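Local atomic coordinates of ubiquinone biosynthesis accessory factor UbiJ (Escherichia coli, PDB entry 6H6O), a protein that binds hydrophobic intermediates of ubiquinone biosynthesis through its SCP2 domain and is essential for the stability of the Ubi complex. Residues 78-83 with 114-119. Residues are numbered along the deposited sequence; the frame is centred on the assembly and turned at random.
Sequences ADCTVI and QVVQNF. With CA (calcium ion), chain F; LMR ((2S)-2-hydroxybutanedioic acid), chain E.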
loop_
_atom_site.group_PDB
_atom_site.type_symbol
_atom_site.label_atom_id
_atom_site.label_comp_id
_atom_site.label_asym_id
_atom_site.label_seq_id
_atom_site.Cartn_x
_atom_site.Cartn_y
_atom_site.Cartn_z
ATOM N N ALA A 78 -22.306 -0.571 -3.112
ATOM C CA ALA A 78 -21.169 -0.381 -4.007
ATOM C C ALA A 78 -21.707 -0.716 -5.388
ATOM O O ALA A 78 -22.517 -1.631 -5.542
ATOM C CB ALA A 78 -20.028 -1.332 -3.652
ATOM N N ASP A 79 -21.265 0.016 -6.401
ATOM C CA ASP A 79 -21.685 -0.225 -7.773
ATOM C C ASP A 79 -20.945 -1.419 -8.359
ATOM O O ASP A 79 -21.448 -2.105 -9.264
ATOM C CB ASP A 79 -21.432 1.041 -8.590
ATOM C CG ASP A 79 -22.332 2.187 -8.114
ATOM O OD1 ASP A 79 -23.570 2.024 -8.127
ATOM O OD2 ASP A 79 -21.800 3.179 -7.597
ATOM N N CYS A 80 -19.745 -1.651 -7.839
ATOM C CA CYS A 80 -18.863 -2.730 -8.265
ATOM C C CYS A 80 -18.001 -3.120 -7.069
ATOM O O CYS A 80 -17.578 -2.251 -6.290
ATOM C CB CYS A 80 -18.004 -2.275 -9.445
ATOM S SG CYS A 80 -16.838 -3.523 -10.063
ATOM N N THR A 81 -17.772 -4.430 -6.916
ATOM C CA THR A 81 -16.926 -4.963 -5.843
ATOM C C THR A 81 -15.905 -5.891 -6.491
ATOM O O THR A 81 -16.274 -6.766 -7.295
ATOM C CB THR A 81 -17.765 -5.691 -4.768
ATOM O OG1 THR A 81 -18.699 -4.764 -4.210
ATOM C CG2 THR A 81 -16.886 -6.300 -3.643
ATOM N N VAL A 82 -14.631 -5.680 -6.162
ATOM C CA VAL A 82 -13.542 -6.478 -6.698
ATOM C C VAL A 82 -12.850 -7.179 -5.548
ATOM O O VAL A 82 -12.674 -6.579 -4.477
ATOM C CB VAL A 82 -12.567 -5.700 -7.639
ATOM C CG1 VAL A 82 -13.298 -5.136 -8.851
ATOM C CG2 VAL A 82 -11.846 -4.580 -6.904
ATOM N N ILE A 83 -12.547 -8.474 -5.734
ATOM C CA ILE A 83 -11.888 -9.311 -4.729
ATOM C C ILE A 83 -10.638 -9.929 -5.371
ATOM O O ILE A 83 -10.745 -10.601 -6.397
ATOM C CB ILE A 83 -12.816 -10.389 -4.091
ATOM C CG1 ILE A 83 -14.156 -9.782 -3.583
ATOM C CG2 ILE A 83 -12.070 -11.124 -2.950
ATOM C CD1 ILE A 83 -15.342 -10.098 -4.437
ATOM N N GLN A 114 -18.329 -2.771 -15.757
ATOM C CA GLN A 114 -17.927 -1.543 -16.458
ATOM C C GLN A 114 -17.146 -0.592 -15.563
ATOM O O GLN A 114 -16.218 0.047 -16.042
ATOM C CB GLN A 114 -19.132 -0.831 -17.104
ATOM C CG GLN A 114 -19.766 -1.640 -18.234
ATOM C CD GLN A 114 -20.851 -0.872 -18.944
ATOM O OE1 GLN A 114 -21.966 -0.700 -18.438
ATOM N NE2 GLN A 114 -20.550 -0.413 -20.147
ATOM N N VAL A 115 -17.471 -0.548 -14.256
ATOM C CA VAL A 115 -16.783 0.312 -13.283
ATOM C C VAL A 115 -15.292 -0.032 -13.208
ATOM O O VAL A 115 -14.452 0.862 -13.387
ATOM C CB VAL A 115 -17.491 0.303 -11.882
ATOM C CG1 VAL A 115 -16.674 1.072 -10.836
ATOM C CG2 VAL A 115 -18.908 0.877 -11.980
ATOM N N VAL A 116 -14.952 -1.316 -12.993
ATOM C CA VAL A 116 -13.542 -1.730 -12.917
ATOM C C VAL A 116 -12.866 -1.601 -14.317
ATOM O O VAL A 116 -11.715 -1.179 -14.388
ATOM C CB VAL A 116 -13.329 -3.112 -12.232
ATOM C CG1 VAL A 116 -13.959 -4.251 -13.041
ATOM C CG2 VAL A 116 -11.842 -3.366 -11.954
ATOM N N GLN A 117 -13.590 -1.903 -15.410
ATOM C CA GLN A 117 -13.038 -1.719 -16.764
ATOM C C GLN A 117 -12.662 -0.242 -16.989
ATOM O O GLN A 117 -11.564 0.041 -17.480
ATOM C CB GLN A 117 -14.035 -2.173 -17.846
ATOM C CG GLN A 117 -14.202 -3.690 -17.917
ATOM C CD GLN A 117 -15.371 -4.105 -18.789
ATOM O OE1 GLN A 117 -16.251 -3.311 -19.130
ATOM N NE2 GLN A 117 -15.433 -5.375 -19.148
ATOM N N ASN A 118 -13.547 0.690 -16.568
ATOM C CA ASN A 118 -13.316 2.137 -16.713
ATOM C C ASN A 118 -12.194 2.606 -15.795
ATOM O O ASN A 118 -11.398 3.442 -16.198
ATOM C CB ASN A 118 -14.604 2.938 -16.492
ATOM C CG ASN A 118 -15.601 2.710 -17.611
ATOM O OD1 ASN A 118 -15.241 2.365 -18.732
ATOM N ND2 ASN A 118 -16.874 2.921 -17.349
ATOM N N PHE A 119 -12.096 2.025 -14.603
ATOM C CA PHE A 119 -11.025 2.355 -13.672
ATOM C C PHE A 119 -9.634 1.974 -14.266
ATOM O O PHE A 119 -8.709 2.799 -14.272
ATOM C CB PHE A 119 -11.264 1.695 -12.303
ATOM C CG PHE A 119 -10.181 2.021 -11.305
ATOM C CD1 PHE A 119 -10.068 3.303 -10.766
ATOM C CD2 PHE A 119 -9.229 1.075 -10.959
ATOM C CE1 PHE A 119 -9.050 3.621 -9.856
ATOM C CE2 PHE A 119 -8.197 1.398 -10.060
ATOM C CZ PHE A 119 -8.137 2.664 -9.496
HETATM CA CA CA F . -24.125 4.126 -7.082
HETATM C C1 LMR E . -26.140 -2.196 -7.025
HETATM O O1A LMR E . -27.138 -2.759 -6.622
HETATM O O1B LMR E . -24.930 -2.440 -6.582
HETATM C C2 LMR E . -26.199 -1.094 -8.070
HETATM O O2 LMR E . -25.225 -0.085 -7.834
HETATM C C3 LMR E . -26.047 -1.640 -9.485
HETATM C C4 LMR E . -24.629 -2.025 -9.832
HETATM O O4A LMR E . -23.936 -1.045 -10.363
HETATM O O4B LMR E . -24.193 -3.146 -9.665
HETATM O O HOH W 1 -23.970 3.119 -4.968
HETATM O O HOH W 2 -23.280 6.041 -6.154
#
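C80 and V82 of strand 80-84 meet V115 and V116 in the first turn of helix 113-128, through apolar contacts without a hydrogen bond between the segments. The methylene of C80 abuts the branch point of V115, CB to CB 3.6 Å, with both V115 methyls near the same methylene carbon. Because SG of C80 stands anti to its backbone N (chi1 179°), the sulfur reaches on to the next helical residue and lies 4.1 Å from CB of V116. Two residues along the strand, CG1 of V82 packs on V116, 3.9 Å from CG2, a methyl held anti to the V116 backbone N; these two side chains cross obliquely. Here the start of the helix packs against the mixed sheet of the SCP2 domain, the axes of 80-83 and 114-119 lying at 70°. C80 and V82 also touch L48 and V50 of the adjoining strand 47-52. The edge of the contact turns polar at D79: its CB lies 4.2 Å from CG2 of V115, while its carboxylate grips a calcium ion with both oxygens, OD1 at 2.4 Å and OD2 at 2.6 Å. Two waters also bind the ion. OD2 also accepts a hydrogen bond from the backbone N of V47, so it has a partner besides the metal, and OD1 approaches the hydroxyl O2 of a bound malate to 2.7 Å.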